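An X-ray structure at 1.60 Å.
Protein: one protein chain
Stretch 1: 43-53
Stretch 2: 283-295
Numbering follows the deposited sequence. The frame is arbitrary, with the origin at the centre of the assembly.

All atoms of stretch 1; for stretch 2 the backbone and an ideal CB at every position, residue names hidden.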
# COMPACT_ATOMS: atom_id res chain seq x y z
N THR B 43 4.87 -22.57 22.66
CA THR B 43 5.32 -22.58 21.28
C THR B 43 4.14 -22.73 20.37
O THR B 43 3.05 -23.15 20.77
CB THR B 43 6.28 -23.75 21.01
OG1 THR B 43 5.57 -24.98 21.22
CG2 THR B 43 7.52 -23.69 21.93
N GLN B 44 4.38 -22.46 19.09
CA GLN B 44 3.35 -22.60 18.09
C GLN B 44 2.94 -24.06 17.97
O GLN B 44 1.77 -24.38 17.87
CB GLN B 44 3.84 -22.03 16.76
CG GLN B 44 2.82 -22.12 15.64
CD GLN B 44 3.25 -21.27 14.48
OE1 GLN B 44 4.36 -21.46 13.98
NE2 GLN B 44 2.38 -20.31 14.03
N VAL B 45 3.91 -24.98 18.00
CA VAL B 45 3.55 -26.38 18.00
C VAL B 45 2.64 -26.74 19.18
O VAL B 45 1.66 -27.48 18.97
CB VAL B 45 4.82 -27.31 17.99
CG1 VAL B 45 4.38 -28.79 18.09
CG2 VAL B 45 5.66 -27.12 16.71
N ASP B 46 2.95 -26.26 20.40
CA ASP B 46 2.07 -26.49 21.57
C ASP B 46 0.62 -26.01 21.28
O ASP B 46 -0.36 -26.70 21.59
CB ASP B 46 2.54 -25.70 22.81
CG ASP B 46 3.84 -26.21 23.40
OD1 ASP B 46 4.21 -27.38 23.12
OD2 ASP B 46 4.48 -25.41 24.16
N ILE B 47 0.52 -24.81 20.71
CA ILE B 47 -0.76 -24.18 20.36
C ILE B 47 -1.53 -25.01 19.33
O ILE B 47 -2.73 -25.30 19.47
CB ILE B 47 -0.52 -22.74 19.84
CG1 ILE B 47 -0.12 -21.89 21.05
CG2 ILE B 47 -1.77 -22.22 19.12
CD1 ILE B 47 0.38 -20.45 20.75
N VAL B 48 -0.82 -25.43 18.29
CA VAL B 48 -1.41 -26.28 17.27
C VAL B 48 -1.88 -27.63 17.81
O VAL B 48 -2.97 -28.10 17.50
CB VAL B 48 -0.42 -26.44 16.09
CG1 VAL B 48 -0.82 -27.58 15.15
CG2 VAL B 48 -0.29 -25.11 15.36
N GLU B 49 -1.05 -28.24 18.65
CA GLU B 49 -1.39 -29.54 19.18
C GLU B 49 -2.71 -29.44 19.94
O GLU B 49 -3.58 -30.27 19.82
CB GLU B 49 -0.29 -30.01 20.12
CG GLU B 49 -0.58 -31.34 20.75
CD GLU B 49 0.55 -31.81 21.67
OE1 GLU B 49 1.19 -30.95 22.35
OE2 GLU B 49 0.79 -33.03 21.73
N LYS B 50 -2.87 -28.35 20.70
CA LYS B 50 -4.08 -28.22 21.49
C LYS B 50 -5.27 -27.96 20.59
O LYS B 50 -6.36 -28.49 20.81
CB LYS B 50 -3.92 -27.09 22.49
CG LYS B 50 -2.87 -27.38 23.55
CD LYS B 50 -3.25 -28.56 24.49
CE LYS B 50 -2.03 -29.44 24.83
NZ LYS B 50 -0.92 -28.65 25.47
N MSE B 51 -5.08 -27.17 19.56
CA MSE B 51 -6.19 -26.92 18.61
C MSE B 51 -6.67 -28.18 17.94
O MSE B 51 -7.87 -28.43 17.82
CB MSE B 51 -5.77 -25.92 17.52
CG MSE B 51 -5.58 -24.54 18.01
SE MSE B 51 -5.73 -23.29 16.44
CE MSE B 51 -7.76 -23.08 16.35
N LEU B 52 -5.73 -28.99 17.50
CA LEU B 52 -6.03 -30.18 16.73
C LEU B 52 -6.62 -31.25 17.62
O LEU B 52 -7.25 -32.18 17.12
CB LEU B 52 -4.78 -30.69 15.99
CG LEU B 52 -4.25 -29.79 14.86
CD1 LEU B 52 -3.00 -30.39 14.27
CD2 LEU B 52 -5.25 -29.55 13.74
N ALA B 53 -6.42 -31.13 18.93
CA ALA B 53 -6.99 -32.05 19.91
C ALA B 53 -8.45 -31.70 20.29
O ALA B 53 -9.08 -32.44 21.03
CB ALA B 53 -6.13 -32.07 21.17
N UNK B 283 -6.48 -17.53 11.49
CA UNK B 283 -5.31 -17.75 12.32
C UNK B 283 -4.96 -19.22 12.45
O UNK B 283 -3.79 -19.61 12.35
CB UNK B 283 -5.53 -17.15 13.71
N UNK B 284 -5.98 -20.06 12.66
CA UNK B 284 -5.79 -21.51 12.63
C UNK B 284 -5.03 -21.94 11.37
O UNK B 284 -4.01 -22.66 11.46
CB UNK B 284 -7.14 -22.22 12.70
N UNK B 285 -5.46 -21.44 10.23
CA UNK B 285 -4.85 -21.90 8.98
C UNK B 285 -3.43 -21.38 8.85
O UNK B 285 -2.54 -22.08 8.37
CB UNK B 285 -5.68 -21.46 7.78
N UNK B 286 -3.22 -20.14 9.30
CA UNK B 286 -1.90 -19.50 9.25
C UNK B 286 -0.93 -20.26 10.10
O UNK B 286 0.23 -20.41 9.75
CB UNK B 286 -1.97 -18.04 9.71
N UNK B 287 -1.37 -20.75 11.26
CA UNK B 287 -0.43 -21.52 12.12
C UNK B 287 0.10 -22.73 11.37
O UNK B 287 1.28 -23.11 11.46
CB UNK B 287 -1.11 -21.97 13.41
N UNK B 288 -0.82 -23.40 10.65
CA UNK B 288 -0.44 -24.61 9.93
C UNK B 288 0.56 -24.30 8.82
O UNK B 288 1.51 -25.03 8.59
CB UNK B 288 -1.68 -25.29 9.35
N UNK B 289 0.35 -23.17 8.15
CA UNK B 289 1.16 -22.79 7.03
C UNK B 289 2.55 -22.36 7.57
O UNK B 289 3.54 -22.62 6.94
CB UNK B 289 0.49 -21.67 6.23
N UNK B 290 2.60 -21.80 8.76
CA UNK B 290 3.86 -21.45 9.40
C UNK B 290 4.65 -22.71 9.67
O UNK B 290 5.85 -22.79 9.39
CB UNK B 290 3.63 -20.67 10.70
N UNK B 291 3.98 -23.75 10.18
CA UNK B 291 4.67 -25.03 10.45
C UNK B 291 5.11 -25.69 9.17
O UNK B 291 6.20 -26.25 9.07
CB UNK B 291 3.77 -25.98 11.23
N UNK B 292 4.29 -25.61 8.15
CA UNK B 292 4.64 -26.18 6.83
C UNK B 292 5.86 -25.47 6.21
O UNK B 292 6.71 -26.08 5.58
CB UNK B 292 3.45 -26.08 5.88
N UNK B 293 5.95 -24.16 6.41
CA UNK B 293 7.09 -23.36 5.94
C UNK B 293 8.39 -23.88 6.56
O UNK B 293 9.43 -23.96 5.91
CB UNK B 293 6.89 -21.88 6.28
N UNK B 294 8.32 -24.22 7.84
CA UNK B 294 9.48 -24.75 8.58
C UNK B 294 9.87 -26.14 8.05
O UNK B 294 11.04 -26.47 7.85
CB UNK B 294 9.17 -24.82 10.08
N UNK B 295 8.86 -26.96 7.84
CA UNK B 295 9.06 -28.28 7.28
C UNK B 295 9.70 -28.24 5.88
O UNK B 295 10.63 -28.98 5.56
CB UNK B 295 7.72 -29.02 7.22

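Stretch 2 is helical throughout, so glycine and proline are unlikely anywhere in it, and its axis passes 10.4 Å from that of helix 44-52 at an angle of 129° between their N-to-C directions. Position 283 directs its CA-to-CB bond sideways, and its ideal CB has nothing of stretch 1 within 5.5 Å; many side chains would do. It is Leu283, which makes no contact across the interface.

At 284 the bond is again sideways, but the ideal CB lies 3.8 Å from Met51 CE. A flat or apolar side chain could extend beside that methyl group. The residue is His284: chi1 near t carries the ring to Met51, whose CE meets the ring edge at 3.5 Å from His284 CD2.

Positions 285 and 286 find nothing of stretch 1 near their ideal CB atoms, so stretch 1 sets little constraint. They are Asp285 and Ala286. His284 ND1 donates to Asp285 OD1 at 2.9 Å, which helps fix the ring; Ala286 adds no contact.

Position 287 points toward stretch 1 and is the most demanding so far. Its CA lies 7.1 Å from Val48 CA, and its ideal CB is 3.8 Å from Val48 CG2 and 3.9 Å from Gln44 NE2. The amide is a donor, while Ile47, Val48 and Met51 offer apolar surface; a side chain with an acceptor and carbon surface for these groups fits, such as histidine, or perhaps glutamine with its methylenes. It is His287, a knob among Gln44, Ile47, Val48 and Met51. Gln44 NE2 donates to His287 ND1 at 2.9 Å with a nearly straight angle of 167°, approaching at the ring edge where the nitrogen lone pair lies. Ile47 CG2 makes an off-centre CH-pi contact, 4.3 Å from the centroid of the His287 ring.

At 288 the bond points away, so a short side chain would miss stretch 1, whereas a long, flexible apolar one could bend back. Selenomethionine Met288 does so, with chi1 and chi2 both m: Met288 SE reaches Val48 CG1 at 3.7 Å and Met288 CE reaches Leu52 CD2, also at 3.7 Å.

Position 289 is out of reach; it is Leu289.

Position 290 points toward Gln44 OE1, 3.5 Å from the ideal CB. So close an acceptor calls for a small donor: serine or threonine. Ser290 OG donates to Gln44 OE1 at 2.7 Å, so both ends of the Gln44 amide are engaged.

Position 291 also points toward stretch 1, with room before Val45 and Val48; a branched or long apolar residue suits it. Leu291 spreads its methyls, CD2 lying 3.9 Å from Val45 CG2 and CD1 3.9 Å from Val48 CG2.

Positions 292 and 293 are out of reach of stretch 1, which leaves the choice open; they are Leu292 and Ser293. Position 294 points toward stretch 1 from a distance, favouring a long polar chain. Gln294 NE2 donates to a water at 2.8 Å, which donates to Gln44 OE1 at 2.8 Å. Position 295, again out of reach, is Ser295.

Stretch 2, residues 283-295: LHDAHMLSLLSQS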
# COMPACT_ATOMS: atom_id res chain seq x y z
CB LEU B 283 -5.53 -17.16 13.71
CG LEU B 283 -4.30 -17.32 14.62
CD1 LEU B 283 -3.06 -16.67 14.04
CD2 LEU B 283 -4.59 -16.72 15.99
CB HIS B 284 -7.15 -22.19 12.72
CG HIS B 284 -7.15 -23.66 12.47
ND1 HIS B 284 -7.11 -24.19 11.20
CD2 HIS B 284 -7.31 -24.71 13.32
CE1 HIS B 284 -7.19 -25.52 11.29
NE2 HIS B 284 -7.31 -25.86 12.56
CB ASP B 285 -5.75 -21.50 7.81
CG ASP B 285 -7.06 -22.28 7.75
OD1 ASP B 285 -7.23 -23.31 8.42
OD2 ASP B 285 -7.91 -21.86 6.95
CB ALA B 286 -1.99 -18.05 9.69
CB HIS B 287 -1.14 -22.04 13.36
CG HIS B 287 -1.36 -21.02 14.45
ND1 HIS B 287 -0.37 -20.21 14.96
CD2 HIS B 287 -2.47 -20.79 15.21
CE1 HIS B 287 -0.87 -19.49 15.95
NE2 HIS B 287 -2.14 -19.83 16.13
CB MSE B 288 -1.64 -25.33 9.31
CG MSE B 288 -2.75 -25.59 10.25
SE MSE B 288 -2.18 -26.58 11.86
CE MSE B 288 -3.89 -26.22 12.86
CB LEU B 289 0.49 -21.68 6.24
CG LEU B 289 -0.72 -22.03 5.41
CD1 LEU B 289 -1.39 -20.77 4.90
CD2 LEU B 289 -0.34 -22.91 4.24
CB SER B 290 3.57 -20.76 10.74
OG SER B 290 4.75 -20.51 11.46
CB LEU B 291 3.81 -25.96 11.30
CG LEU B 291 3.56 -25.49 12.75
CD1 LEU B 291 2.77 -26.57 13.53
CD2 LEU B 291 4.84 -25.17 13.48
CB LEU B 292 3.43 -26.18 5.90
CG LEU B 292 3.62 -26.64 4.45
CD1 LEU B 292 4.15 -28.10 4.42
CD2 LEU B 292 2.37 -26.50 3.61
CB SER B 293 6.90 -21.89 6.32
OG SER B 293 8.04 -21.18 5.88
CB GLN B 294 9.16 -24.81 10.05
CG GLN B 294 9.13 -23.40 10.60
CD GLN B 294 8.77 -23.32 12.07
OE1 GLN B 294 9.38 -24.01 12.88
NE2 GLN B 294 7.82 -22.48 12.41
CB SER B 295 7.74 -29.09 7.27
OG SER B 295 7.27 -29.30 8.61
O HOH W 1 6.79 -22.24 15.03
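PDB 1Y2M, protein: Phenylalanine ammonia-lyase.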